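Long-range contacts in putative sugar isomerase (PDB 3LMZ), which probably acts as a sugar isomerase built on the xylose isomerase-like TIM-barrel fold, although its substrate and reaction are not established: residues Y141-T145 with H166-C172; V175-K179 with A214-M219; F27-L32 with D51-P55; P17-A23 with Y224-L230. The contacts are given in a common frame with arbitrary orientation. Numbering follows the deposited sequence.

Contact 1: residues Y141-T145 with H166-C172; sequences YPDAT and HDLRNGC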
loop_
_atom_site.group_PDB
_atom_site.type_symbol
_atom_site.label_atom_id
_atom_site.label_comp_id
_atom_site.label_asym_id
_atom_site.label_seq_id
_atom_site.Cartn_x
_atom_site.Cartn_y
_atom_site.Cartn_z
ATOM N N TYR A 141 7.675 -6.749 30.382
ATOM C CA TYR A 141 7.804 -5.692 29.382
ATOM C C TYR A 141 6.522 -5.402 28.637
ATOM O O TYR A 141 6.500 -5.427 27.408
ATOM C CB TYR A 141 8.921 -5.983 28.369
ATOM C CG TYR A 141 10.225 -6.408 28.988
ATOM C CD1 TYR A 141 10.923 -5.559 29.812
ATOM C CD2 TYR A 141 10.760 -7.677 28.726
ATOM C CE1 TYR A 141 12.122 -5.971 30.433
ATOM C CE2 TYR A 141 11.953 -8.105 29.302
ATOM C CZ TYR A 141 12.630 -7.247 30.145
ATOM O OH TYR A 141 13.815 -7.703 30.743
ATOM N N PRO A 142 5.440 -5.105 29.380
ATOM C CA PRO A 142 4.209 -4.822 28.662
ATOM C C PRO A 142 4.241 -3.580 27.809
ATOM O O PRO A 142 3.545 -3.529 26.768
ATOM C CB PRO A 142 3.155 -4.647 29.776
ATOM C CG PRO A 142 3.916 -4.357 30.995
ATOM C CD PRO A 142 5.297 -4.982 30.834
ATOM N N ASP A 143 5.027 -2.573 28.227
ATOM C CA ASP A 143 5.024 -1.292 27.530
ATOM C C ASP A 143 6.378 -0.541 27.601
ATOM O O ASP A 143 7.334 -0.976 28.264
ATOM C CB ASP A 143 3.844 -0.414 27.992
ATOM C CG ASP A 143 3.982 0.085 29.452
ATOM O OD1 ASP A 143 5.052 -0.074 30.084
ATOM O OD2 ASP A 143 2.948 0.620 29.973
ATOM N N ALA A 144 6.450 0.620 26.973
ATOM C CA ALA A 144 7.702 1.339 26.849
ATOM C C ALA A 144 8.151 1.817 28.240
ATOM O O ALA A 144 9.338 1.728 28.562
ATOM C CB ALA A 144 7.515 2.514 25.921
ATOM N N THR A 145 7.211 2.251 29.090
ATOM C CA THR A 145 7.565 2.723 30.433
ATOM C C THR A 145 8.204 1.637 31.244
ATOM O O THR A 145 9.176 1.875 31.967
ATOM C CB THR A 145 6.333 3.238 31.171
ATOM O OG1 THR A 145 5.781 4.320 30.415
ATOM C CG2 THR A 145 6.696 3.652 32.642
ATOM N N HIS A 166 1.750 -2.712 20.235
ATOM C CA HIS A 166 1.631 -3.224 21.598
ATOM C C HIS A 166 1.588 -2.114 22.655
ATOM O O HIS A 166 0.849 -2.232 23.645
ATOM C CB HIS A 166 2.746 -4.208 21.913
ATOM C CG HIS A 166 2.604 -5.486 21.174
ATOM N ND1 HIS A 166 1.367 -6.075 20.955
ATOM C CD2 HIS A 166 3.529 -6.309 20.620
ATOM C CE1 HIS A 166 1.546 -7.208 20.295
ATOM N NE2 HIS A 166 2.840 -7.365 20.068
ATOM N N ASP A 167 2.324 -1.044 22.439
ATOM C CA ASP A 167 2.286 0.085 23.356
ATOM C C ASP A 167 0.863 0.675 23.410
ATOM O O ASP A 167 0.335 0.914 24.482
ATOM C CB ASP A 167 3.325 1.134 22.929
ATOM C CG ASP A 167 3.876 1.989 24.095
ATOM O OD1 ASP A 167 4.203 1.457 25.177
ATOM O OD2 ASP A 167 4.022 3.199 23.816
ATOM N N LEU A 168 0.261 0.909 22.235
ATOM C CA LEU A 168 -1.051 1.506 22.192
ATOM C C LEU A 168 -2.065 0.553 22.825
ATOM O O LEU A 168 -2.978 0.977 23.534
ATOM C CB LEU A 168 -1.475 1.939 20.804
ATOM C CG LEU A 168 -2.730 2.849 20.685
ATOM C CD1 LEU A 168 -2.436 4.306 21.011
ATOM C CD2 LEU A 168 -3.360 2.783 19.280
ATOM N N ARG A 169 -1.919 -0.756 22.588
ATOM C CA ARG A 169 -2.836 -1.749 23.182
ATOM C C ARG A 169 -2.721 -1.795 24.698
ATOM O O ARG A 169 -3.714 -2.181 25.364
ATOM C CB ARG A 169 -2.610 -3.126 22.615
ATOM C CG ARG A 169 -3.088 -3.231 21.171
ATOM C CD ARG A 169 -2.764 -4.617 20.578
ATOM N NE ARG A 169 -3.405 -5.670 21.344
ATOM C CZ ARG A 169 -2.773 -6.540 22.145
ATOM N NH1 ARG A 169 -1.470 -6.536 22.270
ATOM N NH2 ARG A 169 -3.490 -7.453 22.823
ATOM N N ASN A 170 -1.570 -1.416 25.249
ATOM C CA ASN A 170 -1.444 -1.279 26.680
ATOM C C ASN A 170 -2.037 0.044 27.208
ATOM O O ASN A 170 -1.928 0.300 28.442
ATOM C CB ASN A 170 0.005 -1.417 27.169
ATOM C CG ASN A 170 0.076 -2.025 28.551
ATOM O OD1 ASN A 170 -0.519 -3.079 28.806
ATOM N ND2 ASN A 170 0.784 -1.354 29.457
ATOM N N GLY A 171 -2.669 0.853 26.358
ATOM C CA GLY A 171 -3.180 2.155 26.776
ATOM C C GLY A 171 -2.176 3.313 26.853
ATOM O O GLY A 171 -2.457 4.365 27.467
ATOM N N CYS A 172 -1.048 3.160 26.139
ATOM C CA CYS A 172 0.034 4.128 26.118
ATOM C C CYS A 172 0.017 4.822 24.790
ATOM O O CYS A 172 -0.477 4.246 23.815
ATOM C CB CYS A 172 1.377 3.463 26.358
ATOM S SG CYS A 172 1.478 2.550 27.923
HETATM O O HOH W 1 4.487 3.182 28.164
#

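Contact 2: residues V175-K179 with A214-M219; sequences VADLK and ALIRMM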
loop_
_atom_site.group_PDB
_atom_site.type_symbol
_atom_site.label_atom_id
_atom_site.label_comp_id
_atom_site.label_asym_id
_atom_site.label_seq_id
_atom_site.Cartn_x
_atom_site.Cartn_y
_atom_site.Cartn_z
ATOM N N VAL A 175 3.700 7.801 20.521
ATOM C CA VAL A 175 4.380 9.011 20.109
ATOM C C VAL A 175 4.921 9.754 21.350
ATOM O O VAL A 175 6.062 10.168 21.339
ATOM C CB VAL A 175 3.422 9.907 19.246
ATOM C CG1 VAL A 175 4.124 11.201 18.856
ATOM C CG2 VAL A 175 2.898 9.106 17.994
ATOM N N ALA A 176 4.113 9.866 22.419
ATOM C CA ALA A 176 4.589 10.507 23.661
ATOM C C ALA A 176 5.662 9.648 24.331
ATOM O O ALA A 176 6.635 10.174 24.903
ATOM C CB ALA A 176 3.438 10.825 24.635
ATOM N N ASP A 177 5.540 8.312 24.218
ATOM C CA ASP A 177 6.598 7.440 24.764
ATOM C C ASP A 177 7.931 7.640 23.996
ATOM O O ASP A 177 9.009 7.693 24.585
ATOM C CB ASP A 177 6.152 5.979 24.778
ATOM C CG ASP A 177 5.166 5.691 25.881
ATOM O OD1 ASP A 177 4.901 6.565 26.735
ATOM O OD2 ASP A 177 4.593 4.600 25.861
ATOM N N LEU A 178 7.838 7.735 22.669
ATOM C CA LEU A 178 9.037 8.033 21.860
ATOM C C LEU A 178 9.698 9.362 22.294
ATOM O O LEU A 178 10.935 9.421 22.458
ATOM C CB LEU A 178 8.724 8.013 20.350
ATOM C CG LEU A 178 9.896 8.427 19.439
ATOM C CD1 LEU A 178 11.115 7.440 19.517
ATOM C CD2 LEU A 178 9.352 8.539 17.995
ATOM N N LYS A 179 8.884 10.400 22.525
ATOM C CA LYS A 179 9.406 11.701 22.994
ATOM C C LYS A 179 10.156 11.520 24.325
ATOM O O LYS A 179 11.288 11.972 24.468
ATOM C CB LYS A 179 8.302 12.744 23.149
ATOM C CG LYS A 179 8.810 14.137 23.544
ATOM C CD LYS A 179 7.670 15.074 23.980
ATOM C CE LYS A 179 6.910 15.642 22.801
ATOM N NZ LYS A 179 5.715 16.445 23.229
ATOM N N ALA A 214 1.882 11.641 13.258
ATOM C CA ALA A 214 2.480 12.100 14.487
ATOM C C ALA A 214 3.795 11.373 14.807
ATOM O O ALA A 214 4.763 11.993 15.294
ATOM C CB ALA A 214 1.467 12.004 15.656
ATOM N N LEU A 215 3.798 10.079 14.530
ATOM C CA LEU A 215 4.961 9.241 14.742
ATOM C C LEU A 215 6.114 9.738 13.841
ATOM O O LEU A 215 7.247 9.945 14.289
ATOM C CB LEU A 215 4.583 7.771 14.512
ATOM C CG LEU A 215 5.652 6.752 14.810
ATOM C CD1 LEU A 215 5.939 6.667 16.361
ATOM C CD2 LEU A 215 5.373 5.331 14.209
ATOM N N ILE A 216 5.804 9.975 12.583
ATOM C CA ILE A 216 6.816 10.454 11.640
ATOM C C ILE A 216 7.372 11.829 12.036
ATOM O O ILE A 216 8.584 12.040 12.042
ATOM C CB ILE A 216 6.216 10.529 10.253
ATOM C CG1 ILE A 216 6.039 9.104 9.722
ATOM C CG2 ILE A 216 7.017 11.472 9.318
ATOM C CD1 ILE A 216 7.238 8.471 9.231
ATOM N N ARG A 217 6.499 12.751 12.446
ATOM C CA ARG A 217 6.973 14.035 12.888
ATOM C C ARG A 217 7.848 13.901 14.125
ATOM O O ARG A 217 8.854 14.602 14.265
ATOM C CB ARG A 217 5.800 14.981 13.171
ATOM C CG ARG A 217 5.095 15.495 11.958
ATOM C CD ARG A 217 4.004 16.509 12.349
ATOM N NE ARG A 217 2.983 16.488 11.318
ATOM C CZ ARG A 217 1.796 15.887 11.426
ATOM N NH1 ARG A 217 1.379 15.321 12.572
ATOM N NH2 ARG A 217 0.980 15.935 10.389
HETATM N N MSE A 218 7.467 13.011 15.038
HETATM C CA MSE A 218 8.230 12.834 16.256
HETATM C C MSE A 218 9.599 12.216 16.011
HETATM O O MSE A 218 10.599 12.550 16.683
HETATM C CB MSE A 218 7.452 12.015 17.312
HETATM C CG MSE A 218 8.148 11.980 18.668
HETATM SE SE MSE A 218 8.534 13.695 19.454
HETATM C CE MSE A 218 6.720 14.304 19.768
HETATM N N MSE A 219 9.668 11.320 15.053
HETATM C CA MSE A 219 10.963 10.710 14.720
HETATM C C MSE A 219 11.932 11.735 14.166
HETATM O O MSE A 219 13.127 11.668 14.422
HETATM C CB MSE A 219 10.832 9.502 13.783
HETATM C CG MSE A 219 10.142 8.290 14.429
HETATM SE SE MSE A 219 10.133 6.694 13.340
HETATM C CE MSE A 219 8.787 7.317 12.097
#

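Contact 3: residues F27-L32 with D51-P55; sequences FVNFDL and DFHLP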
loop_
_atom_site.group_PDB
_atom_site.type_symbol
_atom_site.label_atom_id
_atom_site.label_comp_id
_atom_site.label_asym_id
_atom_site.label_seq_id
_atom_site.Cartn_x
_atom_site.Cartn_y
_atom_site.Cartn_z
ATOM N N PHE A 27 7.210 -12.955 8.311
ATOM C CA PHE A 27 7.402 -14.085 7.419
ATOM C C PHE A 27 7.666 -15.375 8.201
ATOM O O PHE A 27 8.264 -16.297 7.652
ATOM C CB PHE A 27 8.550 -13.738 6.454
ATOM C CG PHE A 27 8.185 -12.691 5.455
ATOM C CD1 PHE A 27 7.471 -13.020 4.308
ATOM C CD2 PHE A 27 8.479 -11.356 5.689
ATOM C CE1 PHE A 27 7.098 -12.042 3.399
ATOM C CE2 PHE A 27 8.090 -10.389 4.765
ATOM C CZ PHE A 27 7.387 -10.735 3.661
ATOM N N VAL A 28 7.055 -15.568 9.371
ATOM C CA VAL A 28 7.258 -16.803 10.133
ATOM C C VAL A 28 6.836 -18.035 9.361
ATOM O O VAL A 28 7.417 -19.105 9.548
ATOM C CB VAL A 28 6.531 -16.745 11.496
ATOM C CG1 VAL A 28 4.976 -16.661 11.338
ATOM C CG2 VAL A 28 6.935 -17.934 12.420
ATOM N N ASN A 29 5.837 -17.905 8.466
ATOM C CA ASN A 29 5.344 -19.019 7.703
ATOM C C ASN A 29 6.013 -19.224 6.321
ATOM O O ASN A 29 5.576 -20.106 5.530
ATOM C CB ASN A 29 3.809 -18.927 7.542
ATOM C CG ASN A 29 3.073 -19.142 8.870
ATOM O OD1 ASN A 29 3.460 -20.015 9.636
ATOM N ND2 ASN A 29 2.084 -18.330 9.156
ATOM N N PHE A 30 7.049 -18.415 6.022
ATOM C CA PHE A 30 7.714 -18.373 4.741
ATOM C C PHE A 30 9.213 -18.499 4.824
ATOM O O PHE A 30 9.821 -18.076 5.822
ATOM C CB PHE A 30 7.305 -17.125 3.970
ATOM C CG PHE A 30 5.813 -17.088 3.753
ATOM C CD1 PHE A 30 5.227 -17.835 2.744
ATOM C CD2 PHE A 30 4.997 -16.506 4.678
ATOM C CE1 PHE A 30 3.840 -17.904 2.576
ATOM C CE2 PHE A 30 3.617 -16.565 4.544
ATOM C CZ PHE A 30 3.024 -17.277 3.482
ATOM N N ASP A 31 9.816 -19.106 3.814
ATOM C CA ASP A 31 11.253 -19.237 3.772
ATOM C C ASP A 31 11.969 -17.944 3.445
ATOM O O ASP A 31 11.375 -16.914 3.085
ATOM C CB ASP A 31 11.727 -20.412 2.911
ATOM C CG ASP A 31 11.372 -20.287 1.489
ATOM O OD1 ASP A 31 11.160 -19.158 1.007
ATOM O OD2 ASP A 31 11.353 -21.339 0.791
ATOM N N LEU A 32 13.282 -18.000 3.576
ATOM C CA LEU A 32 14.082 -16.788 3.311
ATOM C C LEU A 32 13.987 -16.321 1.861
ATOM O O LEU A 32 13.925 -15.103 1.622
ATOM C CB LEU A 32 15.536 -17.020 3.715
ATOM C CG LEU A 32 16.462 -15.834 3.537
ATOM C CD1 LEU A 32 16.059 -14.691 4.382
ATOM C CD2 LEU A 32 17.900 -16.316 3.853
ATOM N N ASP A 51 15.685 -16.579 13.731
ATOM C CA ASP A 51 16.263 -17.905 13.776
ATOM C C ASP A 51 15.677 -18.884 12.760
ATOM O O ASP A 51 16.373 -19.772 12.272
ATOM C CB ASP A 51 16.221 -18.488 15.195
ATOM C CG ASP A 51 14.789 -18.615 15.800
ATOM O OD1 ASP A 51 13.809 -18.177 15.183
ATOM O OD2 ASP A 51 14.711 -19.139 16.942
ATOM N N PHE A 52 14.394 -18.707 12.393
ATOM C CA PHE A 52 13.783 -19.564 11.351
ATOM C C PHE A 52 14.277 -19.313 9.925
ATOM O O PHE A 52 14.023 -20.106 8.993
ATOM C CB PHE A 52 12.241 -19.540 11.473
ATOM C CG PHE A 52 11.640 -18.168 11.564
ATOM C CD1 PHE A 52 11.534 -17.378 10.437
ATOM C CD2 PHE A 52 11.014 -17.733 12.747
ATOM C CE1 PHE A 52 10.952 -16.144 10.510
ATOM C CE2 PHE A 52 10.449 -16.510 12.775
ATOM C CZ PHE A 52 10.389 -15.733 11.676
ATOM N N HIS A 53 14.987 -18.211 9.742
ATOM C CA HIS A 53 15.731 -17.930 8.527
ATOM C C HIS A 53 17.262 -18.178 8.638
ATOM O O HIS A 53 17.891 -18.656 7.669
ATOM C CB HIS A 53 15.455 -16.506 8.057
ATOM C CG HIS A 53 14.075 -16.289 7.588
ATOM N ND1 HIS A 53 13.455 -15.063 7.659
ATOM C CD2 HIS A 53 13.170 -17.154 7.066
ATOM C CE1 HIS A 53 12.228 -15.170 7.159
ATOM N NE2 HIS A 53 12.025 -16.428 6.798
ATOM N N LEU A 54 17.842 -17.869 9.803
ATOM C CA LEU A 54 19.267 -18.089 10.007
ATOM C C LEU A 54 19.449 -18.639 11.428
ATOM O O LEU A 54 19.607 -17.864 12.399
ATOM C CB LEU A 54 20.063 -16.816 9.827
ATOM C CG LEU A 54 21.596 -16.943 9.869
ATOM C CD1 LEU A 54 22.098 -17.819 8.715
ATOM C CD2 LEU A 54 22.280 -15.565 9.861
ATOM N N PRO A 55 19.422 -19.955 11.559
ATOM C CA PRO A 55 19.559 -20.553 12.891
ATOM C C PRO A 55 20.846 -20.165 13.594
ATOM O O PRO A 55 21.882 -19.955 12.931
ATOM C CB PRO A 55 19.495 -22.044 12.624
ATOM C CG PRO A 55 18.701 -22.127 11.350
ATOM C CD PRO A 55 19.151 -20.975 10.543
#

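Contact 4: residues P17-A23 with Y224-L230; sequences PFHLGMA and YTGMCSL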
loop_
_atom_site.group_PDB
_atom_site.type_symbol
_atom_site.label_atom_id
_atom_site.label_comp_id
_atom_site.label_asym_id
_atom_site.label_seq_id
_atom_site.Cartn_x
_atom_site.Cartn_y
_atom_site.Cartn_z
ATOM N N PRO A 17 14.790 10.595 8.948
ATOM C CA PRO A 17 16.049 10.054 9.512
ATOM C C PRO A 17 16.109 8.537 9.698
ATOM O O PRO A 17 17.194 7.972 9.922
ATOM C CB PRO A 17 16.105 10.710 10.884
ATOM C CG PRO A 17 14.665 10.886 11.285
ATOM C CD PRO A 17 13.919 11.206 9.971
ATOM N N PHE A 18 14.928 7.935 9.758
ATOM C CA PHE A 18 14.768 6.518 9.966
ATOM C C PHE A 18 14.865 5.727 8.652
ATOM O O PHE A 18 14.763 6.284 7.569
ATOM C CB PHE A 18 13.425 6.245 10.689
ATOM C CG PHE A 18 12.236 6.425 9.794
ATOM C CD1 PHE A 18 11.893 5.461 8.864
ATOM C CD2 PHE A 18 11.504 7.561 9.839
ATOM C CE1 PHE A 18 10.833 5.637 7.994
ATOM C CE2 PHE A 18 10.359 7.709 8.909
ATOM C CZ PHE A 18 10.085 6.754 8.052
ATOM N N HIS A 19 14.994 4.414 8.782
ATOM C CA HIS A 19 15.059 3.502 7.649
ATOM C C HIS A 19 13.901 2.493 7.739
ATOM O O HIS A 19 13.640 1.906 8.785
ATOM C CB HIS A 19 16.362 2.759 7.685
ATOM C CG HIS A 19 17.552 3.648 7.806
ATOM N ND1 HIS A 19 18.079 4.294 6.715
ATOM C CD2 HIS A 19 18.285 4.038 8.883
ATOM C CE1 HIS A 19 19.116 5.015 7.109
ATOM N NE2 HIS A 19 19.255 4.887 8.416
ATOM N N LEU A 20 13.215 2.257 6.632
ATOM C CA LEU A 20 12.148 1.288 6.533
ATOM C C LEU A 20 12.718 -0.134 6.421
ATOM O O LEU A 20 13.563 -0.438 5.563
ATOM C CB LEU A 20 11.289 1.590 5.295
ATOM C CG LEU A 20 10.081 0.683 5.058
ATOM C CD1 LEU A 20 9.115 0.639 6.254
ATOM C CD2 LEU A 20 9.257 1.133 3.835
ATOM N N GLY A 21 12.207 -1.022 7.275
ATOM C CA GLY A 21 12.608 -2.427 7.227
ATOM C C GLY A 21 11.448 -3.364 7.444
ATOM O O GLY A 21 10.278 -2.954 7.521
HETATM N N MSE A 22 11.777 -4.650 7.511
HETATM C CA MSE A 22 10.819 -5.683 7.854
HETATM C C MSE A 22 11.330 -6.497 9.032
HETATM O O MSE A 22 12.460 -6.922 9.096
HETATM C CB MSE A 22 10.579 -6.616 6.667
HETATM C CG MSE A 22 9.405 -7.574 6.869
HETATM SE SE MSE A 22 7.809 -6.607 6.273
HETATM C CE MSE A 22 8.042 -6.749 4.394
ATOM N N ALA A 23 10.385 -6.731 9.930
ATOM C CA ALA A 23 10.603 -7.564 11.099
ATOM C C ALA A 23 10.412 -9.026 10.595
ATOM O O ALA A 23 9.483 -9.302 9.806
ATOM C CB ALA A 23 9.530 -7.185 12.207
ATOM N N TYR A 224 15.372 10.104 15.417
ATOM C CA TYR A 224 15.459 8.648 15.393
ATOM C C TYR A 224 16.068 8.111 14.085
ATOM O O TYR A 224 15.486 8.242 13.009
ATOM C CB TYR A 224 14.088 8.007 15.702
ATOM C CG TYR A 224 14.134 6.485 15.612
ATOM C CD1 TYR A 224 14.775 5.738 16.596
ATOM C CD2 TYR A 224 13.507 5.814 14.565
ATOM C CE1 TYR A 224 14.857 4.357 16.518
ATOM C CE2 TYR A 224 13.539 4.385 14.462
ATOM C CZ TYR A 224 14.251 3.664 15.477
ATOM O OH TYR A 224 14.309 2.259 15.464
ATOM N N THR A 225 17.251 7.489 14.179
ATOM C CA THR A 225 17.985 7.053 12.997
ATOM C C THR A 225 18.034 5.529 12.869
ATOM O O THR A 225 18.767 4.999 12.029
ATOM C CB THR A 225 19.411 7.635 12.944
ATOM O OG1 THR A 225 20.102 7.171 14.088
ATOM C CG2 THR A 225 19.413 9.171 12.896
ATOM N N GLY A 226 17.246 4.849 13.689
ATOM C CA GLY A 226 17.099 3.416 13.566
ATOM C C GLY A 226 16.101 3.016 12.523
ATOM O O GLY A 226 15.731 3.791 11.617
HETATM N N MSE A 227 15.718 1.745 12.613
HETATM C CA MSE A 227 14.830 1.143 11.646
HETATM C C MSE A 227 13.418 1.132 12.222
HETATM O O MSE A 227 13.177 0.992 13.401
HETATM C CB MSE A 227 15.184 -0.304 11.302
HETATM C CG MSE A 227 16.249 -0.436 10.224
HETATM SE SE MSE A 227 17.884 0.492 10.770
HETATM C CE MSE A 227 18.967 -0.001 9.277
ATOM N N CYS A 228 12.474 1.284 11.288
ATOM C CA CYS A 228 11.034 1.159 11.525
ATOM C C CYS A 228 10.737 -0.082 10.696
ATOM O O CYS A 228 10.757 -0.025 9.467
ATOM C CB CYS A 228 10.274 2.369 10.959
ATOM S SG CYS A 228 10.612 3.970 11.646
ATOM N N SER A 229 10.516 -1.193 11.397
ATOM C CA SER A 229 10.406 -2.528 10.824
ATOM C C SER A 229 8.976 -3.029 10.934
ATOM O O SER A 229 8.392 -3.086 12.024
ATOM C CB SER A 229 11.375 -3.451 11.529
ATOM O OG SER A 229 12.668 -3.106 11.034
ATOM N N LEU A 230 8.360 -3.293 9.783
ATOM C CA LEU A 230 6.994 -3.754 9.789
ATOM C C LEU A 230 6.860 -5.146 10.327
ATOM O O LEU A 230 7.503 -6.078 9.868
ATOM C CB LEU A 230 6.364 -3.683 8.364
ATOM C CG LEU A 230 4.964 -4.280 8.213
ATOM C CD1 LEU A 230 3.935 -3.518 9.006
ATOM C CD2 LEU A 230 4.558 -4.423 6.710
HETATM O O HOH W 2 20.852 5.731 10.245
#

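Contact 1: residues Y141-T145 with H166-C172
Asp143 has the largest share of the buried surface, 54 Å² of 242 Å². It precedes helix 144-151 as its N-cap residue. Its OD1 takes up the backbone N of Asp146, as an N-cap should. The other carboxylate oxygen faces the 166-172 segment. There Asp143 OD2 accepts a hydrogen bond from Asn170 ND2 at 3.0 Å and also lies 3.2 Å from Cys172 SG. Asn170, with 46 Å² covered, also brings its amide against the ring of Pro142, with Pro142 CB 4.1 Å from Asn170 ND2. Asn170 sits where helix 164-169 ends. Gly171 follows with positive phi and closes the helix in a Schellman motif: Cys172 N bonds to Asp167 O at 3.1 Å, and Gly171 N to Leu168 O at 2.8 Å. This turn brings Cys172 round to Asp143. Asp167, with 41 Å² covered, supplies the second direct bond. Its OD1 accepts Ala144 N at 3.0 Å, so a side chain from one helix binds a first-turn NH of the other. Water 1 extends the link, accepting from Thr145 N at 3.0 Å and donating weakly to Asp167 OD1 at 3.5 Å. The contact thus joins the start of one helix to the end of another. Ala144 and Asp167 pack on strand 158-163, while Ala144 and Cys172 also touch helix 174-181.

Contact 2: residues V175-K179 with A214-M219
Two helices run almost parallel here. The N-to-C directions of the two short segments differ by only 8°, and their axes approach to 9.7 Å. No hydrogen bond links them. The bonds present are those of each helix itself, such as Lys179 N to Val175 O at 3.1 Å and Met218 N to Ala214 O at 2.9 Å.

Apolar packing does the work. Met218, a selenomethionine, has 97 Å² covered, and Val175 has 90 Å². Val175 CG1 meets Met218 CB at 3.8 Å. Val175 CG2 lies 4.0 Å from Ala214 CB and 4.1 Å from Leu215 CB. One turn further on, Leu178 CD2 touches three side chains: Met218 CG and Met219 CG, both at 3.7 Å, and Leu215 CD1 at 4.2 Å.

At the exposed margin the contact is made by the aliphatic part of a lysine. In the conformer given, Lys179 CE lies 3.3 Å from Met218 CE.

Parallel neighbouring helices are expected on the outside of a TIM barrel. Leu178, Leu215 and Met219 pack inward on strand 185-193, which lies between the two helices in sequence. Ile216, on the far side of its helix, packs against helix 240-256.

Contact 3: residues F27-L32 with D51-P55
Phe27 opens a type I beta turn that closes at Phe30, with Phe30 N bonded to Phe27 O at 2.9 Å. The ring of Phe27 goes elsewhere, onto helix 32-41, but Phe27 CB lies 4.0 Å from His53 CE1. Val28 comes next and meets Phe52. Its CA sits over a face of the Phe52 ring, 4.0 Å from the centroid, in a CH-pi contact. Val28 CG2 adds an apolar contact to Phe52 CE2 at 3.8 Å. The CA-to-CB bond of Asn29 points away, and its ND2 goes to the carbonyl of Met236. Both segments are loops that follow neighbouring parallel strands, 19-22 and 46-49, and each leads to the next helix of the TIM barrel. Such loops lie at the C-terminal ends of the strands, the end where active sites are found in this fold. Phe30 provides the polar link: its carbonyl O accepts His53 NE2 at 2.9 Å, near the plane of the imidazole. His53 has 102 Å² covered, more than any other residue of the pair. The CA-to-CB bond of Asp31 points away from the 51-55 segment; Asp31 is the N-cap of helix 32-41, with OD1 taking Thr34 N. Leu32 begins that helix. Its CA lies over a face of the His53 ring, 4.2 Å from the centroid, in a second CH-pi contact, and Leu32 CD1 is 4.1 Å from His53 CG.

Contact 4: residues P17-A23 with Y224-L230
Strands 19-22 and 227-230 pair in parallel and bring the first and last strands of the barrel together. Five backbone hydrogen bonds join the segments. His19 N donates to Gly226 O at 3.0 Å, and His19 O accepts Cys228 N at 2.8 Å. Gly21 N donates to Cys228 O at 2.8 Å, and Gly21 O accepts Leu230 N at 3.0 Å. Leu230 O accepts Ala23 N at 3.0 Å and also Thr26 OG1. Met22 bonds to strand 46-49 and Ser229 to strand 185-193. Tyr224 OH donates to Met227 O at 2.7 Å. Ser229 OG bonds to Tyr78 OH. Water 2 donates to Thr225 O at 2.8 Å and is hydrogen-bonded to His19 NE2 at 2.6 Å. A CB on Gly21 would clash with Ser229 OG. Cys228 SG lies over the Phe18 ring, 3.8 Å from its centroid. The chemistry is that of a closed barrel wall: main-chain polar groups satisfied mostly by adjacent strands, otherwise by hydroxyls or water, with apolar and sulfur contacts towards the helices.

How the contacts relate
Contact 4 closes the barrel, and contacts 1, 2 and 3 all fall within the chain between its strands. Contact 2 touches contact 4: Met219 SE lies 3.2 Å from Cys228 SG, and Ile216 CD1 3.2 Å from Phe18 CE2. Contact 3 reaches it through Phe27 CE2 and Met22 CE, 3.7 Å apart. Contacts 1 and 2 meet where Asp167 OD2 and Asp177 OD2 lie 2.5 Å apart. Contacts 2 and 3 lie on opposite sides of the chain's centre, their centres about 31 Å apart. Citrate, probably from crystallisation, hydrogen-bonds His166 of contact 1. The Phe52 side chain of contact 3 is about 6 Å from a bound citrate. A substrate pocket there is possible but unproven.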